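Local coordinates for protein TRAP dicarboxylate transporter-DctP subunit (Marinobacter aquaeolei, PDB 4PFI) that probably captures a small organic solute, such as a carboxylate, in the periplasm and delivers it to a TRAP-type membrane transporter, at residues E157-L168 against Q234-F245; Q124-E132 against S275-E283. All coordinates share one frame; numbering follows the deposited sequence.

Interaction 1: E157-L168 against Q234-F245; sequences EGWMTWTANNPL and QNVLTMARASRF. With NA (sodium ion), chain B.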
# COMPACT_ATOMS: atom_id res chain seq x y z
N GLU A 157 2.41 -4.54 -1.91
CA GLU A 157 2.38 -4.21 -3.35
C GLU A 157 3.76 -3.76 -3.82
O GLU A 157 3.99 -3.58 -5.02
CB GLU A 157 1.32 -3.16 -3.68
CG GLU A 157 0.01 -3.43 -2.99
CD GLU A 157 -1.12 -2.49 -3.40
OE1 GLU A 157 -1.46 -1.58 -2.60
OE2 GLU A 157 -1.68 -2.66 -4.51
N GLY A 158 4.69 -3.64 -2.89
CA GLY A 158 6.06 -3.40 -3.26
C GLY A 158 6.68 -2.25 -2.49
O GLY A 158 5.99 -1.47 -1.83
N TRP A 159 8.01 -2.16 -2.55
CA TRP A 159 8.72 -1.04 -1.99
C TRP A 159 8.25 0.28 -2.63
O TRP A 159 8.21 0.38 -3.86
CB TRP A 159 10.20 -1.21 -2.28
CG TRP A 159 10.91 -2.12 -1.35
CD1 TRP A 159 11.51 -3.30 -1.65
CD2 TRP A 159 11.09 -1.93 0.06
NE1 TRP A 159 12.05 -3.86 -0.50
CE2 TRP A 159 11.81 -3.04 0.56
CE3 TRP A 159 10.72 -0.91 0.95
CZ2 TRP A 159 12.17 -3.17 1.90
CZ3 TRP A 159 11.06 -1.05 2.29
CH2 TRP A 159 11.79 -2.17 2.75
N MSE A 160 7.93 1.29 -1.83
CA MSE A 160 7.70 2.64 -2.39
C MSE A 160 9.02 3.11 -3.04
O MSE A 160 10.10 2.90 -2.50
CB MSE A 160 7.25 3.64 -1.32
CG MSE A 160 5.92 3.28 -0.67
SE MSE A 160 4.41 3.45 -1.91
CE MSE A 160 4.17 5.41 -1.86
N THR A 161 8.91 3.75 -4.20
CA THR A 161 10.08 4.21 -4.93
C THR A 161 9.93 5.71 -5.20
O THR A 161 8.82 6.18 -5.40
CB THR A 161 10.23 3.43 -6.24
OG1 THR A 161 10.60 2.07 -5.95
CG2 THR A 161 11.28 4.07 -7.14
N TRP A 162 11.02 6.46 -5.15
CA TRP A 162 10.93 7.91 -5.30
C TRP A 162 11.37 8.31 -6.72
O TRP A 162 12.31 7.72 -7.26
CB TRP A 162 11.86 8.60 -4.31
CG TRP A 162 11.61 8.33 -2.87
CD1 TRP A 162 10.50 7.78 -2.33
CD2 TRP A 162 12.48 8.61 -1.78
NE1 TRP A 162 10.61 7.71 -0.95
CE2 TRP A 162 11.83 8.21 -0.60
CE3 TRP A 162 13.76 9.16 -1.69
CZ2 TRP A 162 12.40 8.34 0.65
CZ3 TRP A 162 14.33 9.29 -0.43
CH2 TRP A 162 13.65 8.89 0.71
N THR A 163 10.70 9.29 -7.32
CA THR A 163 11.19 9.89 -8.55
C THR A 163 11.29 11.41 -8.38
O THR A 163 10.58 12.01 -7.56
CB THR A 163 10.27 9.61 -9.79
OG1 THR A 163 9.00 10.25 -9.63
CG2 THR A 163 10.02 8.17 -9.97
N ALA A 164 12.19 11.99 -9.16
CA ALA A 164 12.37 13.40 -9.23
C ALA A 164 13.28 13.69 -10.44
O ALA A 164 13.64 12.79 -11.20
CB ALA A 164 13.00 13.92 -7.96
N ASN A 165 13.65 14.97 -10.59
CA ASN A 165 14.60 15.35 -11.60
C ASN A 165 16.00 15.57 -11.05
O ASN A 165 16.82 16.25 -11.66
CB ASN A 165 14.08 16.53 -12.40
CG ASN A 165 13.09 16.10 -13.43
OD1 ASN A 165 13.23 15.03 -14.03
ND2 ASN A 165 12.05 16.90 -13.63
N ASN A 166 16.27 14.97 -9.89
CA ASN A 166 17.60 14.89 -9.31
C ASN A 166 17.63 13.74 -8.33
O ASN A 166 16.58 13.24 -7.95
CB ASN A 166 17.98 16.21 -8.60
CG ASN A 166 16.87 16.74 -7.71
OD1 ASN A 166 16.00 17.51 -8.14
ND2 ASN A 166 16.87 16.30 -6.47
N PRO A 167 18.83 13.29 -7.92
CA PRO A 167 18.87 12.19 -6.95
C PRO A 167 18.42 12.66 -5.58
O PRO A 167 18.56 13.84 -5.28
CB PRO A 167 20.35 11.77 -6.92
CG PRO A 167 21.00 12.47 -8.11
CD PRO A 167 20.17 13.73 -8.33
N LEU A 168 17.87 11.76 -4.77
CA LEU A 168 17.39 12.11 -3.44
C LEU A 168 18.21 11.32 -2.42
O LEU A 168 17.72 10.35 -1.83
CB LEU A 168 15.90 11.82 -3.32
CG LEU A 168 15.02 12.64 -4.27
CD1 LEU A 168 13.64 12.02 -4.43
CD2 LEU A 168 14.88 14.08 -3.79
N GLN A 234 10.44 12.16 -15.64
CA GLN A 234 11.35 12.18 -14.51
C GLN A 234 12.74 11.69 -14.99
O GLN A 234 12.86 11.08 -16.06
CB GLN A 234 10.82 11.33 -13.34
CG GLN A 234 9.46 11.72 -12.73
CD GLN A 234 9.57 12.87 -11.73
OE1 GLN A 234 9.41 12.68 -10.50
NE2 GLN A 234 9.81 14.07 -12.23
N ASN A 235 13.78 11.98 -14.23
CA ASN A 235 15.16 11.63 -14.61
C ASN A 235 15.82 10.67 -13.62
O ASN A 235 16.75 9.95 -13.98
CB ASN A 235 16.01 12.91 -14.72
CG ASN A 235 15.77 13.68 -16.04
OD1 ASN A 235 15.30 13.13 -17.04
ND2 ASN A 235 16.14 14.94 -16.04
N VAL A 236 15.34 10.64 -12.38
CA VAL A 236 16.00 9.83 -11.40
C VAL A 236 15.01 9.04 -10.56
O VAL A 236 14.12 9.60 -9.93
CB VAL A 236 16.91 10.68 -10.47
CG1 VAL A 236 17.61 9.77 -9.48
CG2 VAL A 236 17.91 11.50 -11.27
N LEU A 237 15.18 7.72 -10.56
CA LEU A 237 14.43 6.83 -9.68
C LEU A 237 15.28 6.51 -8.44
O LEU A 237 16.32 5.85 -8.58
CB LEU A 237 14.14 5.55 -10.45
CG LEU A 237 12.94 4.76 -9.96
CD1 LEU A 237 11.85 5.00 -10.95
CD2 LEU A 237 13.25 3.29 -9.86
N THR A 238 14.92 7.01 -7.26
CA THR A 238 15.72 6.73 -6.06
C THR A 238 15.04 5.65 -5.19
O THR A 238 13.89 5.79 -4.80
CB THR A 238 15.97 8.00 -5.16
OG1 THR A 238 16.70 9.00 -5.89
CG2 THR A 238 16.76 7.66 -3.93
N MSE A 239 15.77 4.59 -4.87
CA MSE A 239 15.22 3.49 -4.10
C MSE A 239 15.81 3.58 -2.69
O MSE A 239 16.97 3.22 -2.46
CB MSE A 239 15.51 2.18 -4.82
CG MSE A 239 15.27 2.33 -6.39
SE MSE A 239 15.21 0.62 -7.28
CE MSE A 239 13.32 0.52 -7.74
N ALA A 240 15.03 4.13 -1.77
CA ALA A 240 15.48 4.30 -0.39
C ALA A 240 15.06 3.14 0.48
O ALA A 240 15.57 3.02 1.57
CB ALA A 240 14.92 5.57 0.20
N ARG A 241 14.16 2.29 -0.03
CA ARG A 241 13.55 1.22 0.76
C ARG A 241 13.15 1.78 2.16
O ARG A 241 13.66 1.36 3.19
CB ARG A 241 14.52 0.04 0.85
CG ARG A 241 14.64 -0.76 -0.46
CD ARG A 241 15.61 -1.99 -0.31
NE ARG A 241 16.95 -1.54 0.08
CZ ARG A 241 17.61 -1.92 1.17
NH1 ARG A 241 17.12 -2.81 2.03
NH2 ARG A 241 18.81 -1.39 1.40
N ALA A 242 12.27 2.79 2.16
CA ALA A 242 11.87 3.46 3.39
C ALA A 242 10.55 2.89 3.88
O ALA A 242 10.37 2.68 5.07
CB ALA A 242 11.77 4.98 3.18
N SER A 243 9.64 2.61 2.96
CA SER A 243 8.37 1.97 3.32
C SER A 243 7.82 1.20 2.13
O SER A 243 8.18 1.45 0.97
CB SER A 243 7.34 3.02 3.75
OG SER A 243 7.21 4.01 2.75
N ARG A 244 6.91 0.29 2.43
CA ARG A 244 6.23 -0.50 1.43
C ARG A 244 4.79 -0.06 1.22
O ARG A 244 4.16 0.50 2.11
CB ARG A 244 6.22 -1.95 1.88
CG ARG A 244 7.55 -2.67 1.77
CD ARG A 244 7.36 -4.09 2.25
NE ARG A 244 8.57 -4.89 2.23
CZ ARG A 244 9.41 -5.00 3.24
NH1 ARG A 244 9.20 -4.33 4.37
NH2 ARG A 244 10.48 -5.77 3.13
N PHE A 245 4.27 -0.31 0.03
CA PHE A 245 2.83 -0.19 -0.21
C PHE A 245 2.17 -1.41 0.39
O PHE A 245 2.41 -2.52 -0.07
CB PHE A 245 2.54 -0.27 -1.70
CG PHE A 245 1.59 0.75 -2.22
CD1 PHE A 245 1.48 2.02 -1.64
CD2 PHE A 245 0.87 0.49 -3.39
CE1 PHE A 245 0.64 3.00 -2.19
CE2 PHE A 245 0.02 1.48 -3.96
CZ PHE A 245 -0.10 2.73 -3.36
NA NA B . 14.15 11.41 -18.10
O HOH W 1 12.35 5.14 -2.11
O HOH W 2 12.75 1.86 -2.53
O HOH W 3 10.77 3.92 0.11
O HOH W 4 15.24 10.55 -7.40
O HOH W 5 12.77 9.53 -19.00
O HOH W 6 12.51 13.28 -18.76
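Trp159 is sandwiched between two arginines of 234-245. Arg241 lays its aliphatic chain over one face of Trp159, CB 3.8 Å from the centre of its six-membered ring. Across the opposite face comes Arg244, fully extended from CG to NE, so its guanidinium stacks on the ring with planes 28° apart. Arg244 CZ sits 4.0 Å from the six-membered ring centre of Trp159, an off-centre cation-pi contact, while NH1 and NH2 bond the carbonyls of Pro121 and Glu122. With an alanine in place of Trp159, both arginine chains would probably lose the surface they lie on and the Arg244 guanidinium its stacking partner. Packing is tight nearby: selenium of Met160 (selenomethionine) lies 3.3 Å from Phe245 CD1, an oblique Met-aromatic contact, and Thr161 CG2 presses to 3.3 Å from Leu237 CG. The bend at 240-242 is looser, the backbones parting and water filling in: Met160 O accepts from three waters, which take the N-H groups of Ala240, Arg241 and Ala242. Past the bend and the Met160 N-Ser243 O bond, antiparallel pairing resumes at Trp162-Thr238 and ends in a classic beta bulge, Asn235 N and Val236 N reaching Ala164 O from opposite faces of its plane. Bent at chi2 (-82°), Gln234 brings OE1 to 2.6 Å from Thr163 OG1, which donates onto an in-plane lone pair. Next to it, with Asn165 and Asn235 exposed, Gln234 O, Asn235 OD1, two waters and Gly298 O bind sodium. Strand 217-220 pairs with 161-164, strand 300-303 with 236-239; helix 222-228 packs on Thr163 and helix 263-296 on Leu237.

Interaction 2: Q124-E132 against S275-E283; sequences QEPARRLLE and SEEAWTLQE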
# COMPACT_ATOMS: atom_id res chain seq x y z
N GLN A 124 12.49 -9.34 4.10
CA GLN A 124 11.18 -9.80 3.69
C GLN A 124 10.57 -10.80 4.67
O GLN A 124 9.37 -10.79 4.90
CB GLN A 124 11.24 -10.45 2.30
CG GLN A 124 9.86 -10.82 1.76
CD GLN A 124 9.90 -11.80 0.59
OE1 GLN A 124 10.31 -11.44 -0.52
NE2 GLN A 124 9.47 -13.05 0.82
N GLU A 125 11.38 -11.69 5.23
CA GLU A 125 10.82 -12.74 6.07
C GLU A 125 10.28 -12.23 7.41
O GLU A 125 9.13 -12.53 7.78
CB GLU A 125 11.81 -13.87 6.24
CG GLU A 125 11.89 -14.76 5.01
CD GLU A 125 10.52 -15.34 4.60
OE1 GLU A 125 9.63 -15.45 5.46
OE2 GLU A 125 10.35 -15.67 3.40
N PRO A 126 11.08 -11.46 8.15
CA PRO A 126 10.53 -10.80 9.34
C PRO A 126 9.28 -9.98 8.98
O PRO A 126 8.28 -10.06 9.67
CB PRO A 126 11.67 -9.88 9.80
CG PRO A 126 12.89 -10.34 9.09
CD PRO A 126 12.47 -11.06 7.86
N ALA A 127 9.33 -9.21 7.88
CA ALA A 127 8.22 -8.35 7.48
C ALA A 127 6.97 -9.17 7.18
O ALA A 127 5.85 -8.83 7.60
CB ALA A 127 8.61 -7.53 6.28
N ARG A 128 7.16 -10.28 6.47
CA ARG A 128 6.07 -11.20 6.20
C ARG A 128 5.51 -11.75 7.53
O ARG A 128 4.30 -11.74 7.74
CB ARG A 128 6.56 -12.36 5.33
CG ARG A 128 5.44 -13.18 4.72
CD ARG A 128 5.98 -14.23 3.77
NE ARG A 128 6.80 -15.22 4.45
CZ ARG A 128 6.33 -16.28 5.09
NH1 ARG A 128 7.16 -17.13 5.69
NH2 ARG A 128 5.02 -16.50 5.14
N ARG A 129 6.39 -12.22 8.41
CA ARG A 129 5.97 -12.78 9.70
C ARG A 129 5.06 -11.82 10.44
O ARG A 129 4.04 -12.21 11.00
CB ARG A 129 7.17 -13.10 10.59
CG ARG A 129 7.82 -14.46 10.34
CD ARG A 129 8.82 -14.86 11.45
NE ARG A 129 10.16 -14.29 11.25
CZ ARG A 129 10.79 -13.45 12.07
NH1 ARG A 129 10.23 -13.05 13.21
NH2 ARG A 129 12.01 -13.00 11.76
N LEU A 130 5.46 -10.55 10.47
CA LEU A 130 4.72 -9.52 11.19
C LEU A 130 3.30 -9.35 10.64
O LEU A 130 2.33 -9.43 11.39
CB LEU A 130 5.46 -8.19 11.10
CG LEU A 130 4.85 -7.05 11.91
CD1 LEU A 130 4.98 -7.33 13.44
CD2 LEU A 130 5.50 -5.72 11.48
N LEU A 131 3.19 -9.11 9.34
CA LEU A 131 1.89 -8.88 8.70
C LEU A 131 0.95 -10.08 8.86
O LEU A 131 -0.26 -9.92 8.80
CB LEU A 131 2.06 -8.57 7.21
CG LEU A 131 2.74 -7.24 6.81
CD1 LEU A 131 2.95 -7.20 5.31
CD2 LEU A 131 1.97 -5.99 7.25
N GLU A 132 1.53 -11.26 9.03
CA GLU A 132 0.78 -12.53 9.13
C GLU A 132 0.41 -12.84 10.56
O GLU A 132 -0.46 -13.67 10.81
CB GLU A 132 1.63 -13.69 8.63
CG GLU A 132 1.52 -13.97 7.16
CD GLU A 132 2.42 -15.11 6.70
OE1 GLU A 132 2.97 -15.85 7.56
OE2 GLU A 132 2.59 -15.26 5.47
N SER A 275 -0.84 -14.85 1.15
CA SER A 275 0.09 -13.90 1.76
C SER A 275 1.49 -14.09 1.18
O SER A 275 2.13 -13.13 0.74
CB SER A 275 0.14 -14.11 3.27
OG SER A 275 1.40 -13.71 3.79
N GLU A 276 1.94 -15.34 1.15
CA GLU A 276 3.29 -15.71 0.75
C GLU A 276 3.48 -15.54 -0.74
O GLU A 276 4.52 -15.04 -1.21
CB GLU A 276 3.54 -17.17 1.14
CG GLU A 276 4.93 -17.71 0.84
CD GLU A 276 5.15 -19.11 1.42
OE1 GLU A 276 5.98 -19.85 0.85
OE2 GLU A 276 4.50 -19.48 2.44
N GLU A 277 2.49 -15.98 -1.51
CA GLU A 277 2.52 -15.82 -2.96
C GLU A 277 2.50 -14.34 -3.33
O GLU A 277 3.06 -13.93 -4.33
CB GLU A 277 1.32 -16.56 -3.57
CG GLU A 277 1.10 -16.28 -5.05
CD GLU A 277 1.91 -17.18 -5.98
OE1 GLU A 277 2.57 -18.13 -5.48
OE2 GLU A 277 1.88 -16.94 -7.21
N ALA A 278 1.83 -13.53 -2.51
CA ALA A 278 1.76 -12.10 -2.77
C ALA A 278 3.15 -11.47 -2.72
O ALA A 278 3.45 -10.59 -3.50
CB ALA A 278 0.83 -11.42 -1.78
N TRP A 279 4.00 -11.92 -1.80
CA TRP A 279 5.34 -11.39 -1.72
C TRP A 279 6.09 -11.71 -3.00
O TRP A 279 6.91 -10.92 -3.47
CB TRP A 279 6.08 -11.93 -0.50
CG TRP A 279 5.62 -11.24 0.73
CD1 TRP A 279 4.59 -11.63 1.55
CD2 TRP A 279 6.13 -10.02 1.28
NE1 TRP A 279 4.44 -10.73 2.57
CE2 TRP A 279 5.37 -9.73 2.43
CE3 TRP A 279 7.17 -9.16 0.93
CZ2 TRP A 279 5.62 -8.62 3.23
CZ3 TRP A 279 7.40 -8.04 1.72
CH2 TRP A 279 6.64 -7.78 2.86
N THR A 280 5.77 -12.84 -3.60
CA THR A 280 6.46 -13.25 -4.81
C THR A 280 5.88 -12.57 -6.05
O THR A 280 6.62 -12.23 -6.96
CB THR A 280 6.41 -14.77 -4.98
OG1 THR A 280 7.12 -15.39 -3.89
CG2 THR A 280 7.03 -15.19 -6.33
N LEU A 281 4.58 -12.36 -6.08
CA LEU A 281 3.95 -11.70 -7.22
C LEU A 281 4.44 -10.27 -7.31
O LEU A 281 4.73 -9.77 -8.41
CB LEU A 281 2.44 -11.68 -7.04
CG LEU A 281 1.72 -12.99 -7.35
CD1 LEU A 281 0.30 -12.97 -6.79
CD2 LEU A 281 1.70 -13.24 -8.87
N GLN A 282 4.57 -9.59 -6.18
CA GLN A 282 4.91 -8.19 -6.27
C GLN A 282 6.38 -8.02 -6.61
O GLN A 282 6.71 -7.14 -7.40
CB GLN A 282 4.50 -7.39 -5.01
CG GLN A 282 5.22 -7.77 -3.75
CD GLN A 282 6.63 -7.24 -3.73
OE1 GLN A 282 7.00 -6.42 -4.56
NE2 GLN A 282 7.43 -7.73 -2.81
N GLU A 283 7.26 -8.86 -6.05
CA GLU A 283 8.69 -8.76 -6.36
C GLU A 283 8.91 -8.89 -7.87
O GLU A 283 9.63 -8.10 -8.48
CB GLU A 283 9.50 -9.85 -5.63
CG GLU A 283 11.02 -9.75 -5.85
CD GLU A 283 11.82 -10.81 -5.11
OE1 GLU A 283 11.21 -11.71 -4.50
OE2 GLU A 283 13.08 -10.76 -5.14
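Helix 124-132 meets residues 275-283 of the long helix 263-296 obliquely and in a broadly antiparallel sense, 137° between their N-to-C directions, with the axes 11.0 Å apart at closest approach. The backbones come nearest where Glu132 faces Ser275, their CA atoms 7.5 Å apart; farther along, the wide spacing is filled by one large side chain. Trp279 is a knob in a hole made by Gln124, Ala127, Arg128 and Leu131. Each wall touches a different part of the indole. Gln124, with CG anti to its own backbone N (chi1 -174°), runs alongside the ring, pointing the other way, and sets CG 3.3 Å from Trp279 CE3. Arg128 covers a face: CB stands over the five-membered ring and CG is 3.4 Å from Trp279 NE1. Leu131 comes in at the edge, CD1 3.7 Å from Trp279 CZ2, and the methyl of Ala127 closes the hole by CH2. The Arg128 guanidinium is turned 82° to the indole, so it does not stack there but looks along its own helix. A bend at chi3 takes it to Glu125, where NE and NH1 grip OE1 side-on, that oxygen lying close to the guanidinium plane. Arg128 NH2 makes a salt bridge with Glu132 OE2 at 2.7 Å, though the hydrogen bond is weak. Glu132 OE2 is also reached from the other helix by Ser275 OG, 2.6 Å away, which donates to the anti lone pair. Chemically, then, the contact is two-layered: an aromatic knob held by Ala127, Leu131 and the aliphatic parts of Gln124 and Arg128, and beside it a salt-bridge network whose carboxylate also takes the one hydrogen bond between the two segments. Glu276, near Arg128 but making no bond to it, probably adds a mild electrostatic pull.

In the fold
The four segments nest along the chain: 124-132 comes first, then 157-168 and 234-245, and 275-283 closes the outer loop, so interaction 1 lies inside the loop made by interaction 2. Their centres are about 20 Å apart, yet they touch, Arg244 NE lying 3.4 Å from Trp279 CZ3. Interaction 1 belongs to the mixed sheet, on strands 149-164, 236-239 and 244-252; interaction 2 joins two helices packed against the continuation of strands 149-164 and 244-252. In this family long strands and a long helix run between two lobes that close on a solute; the arrangement is consistent with that, in an apo, open structure.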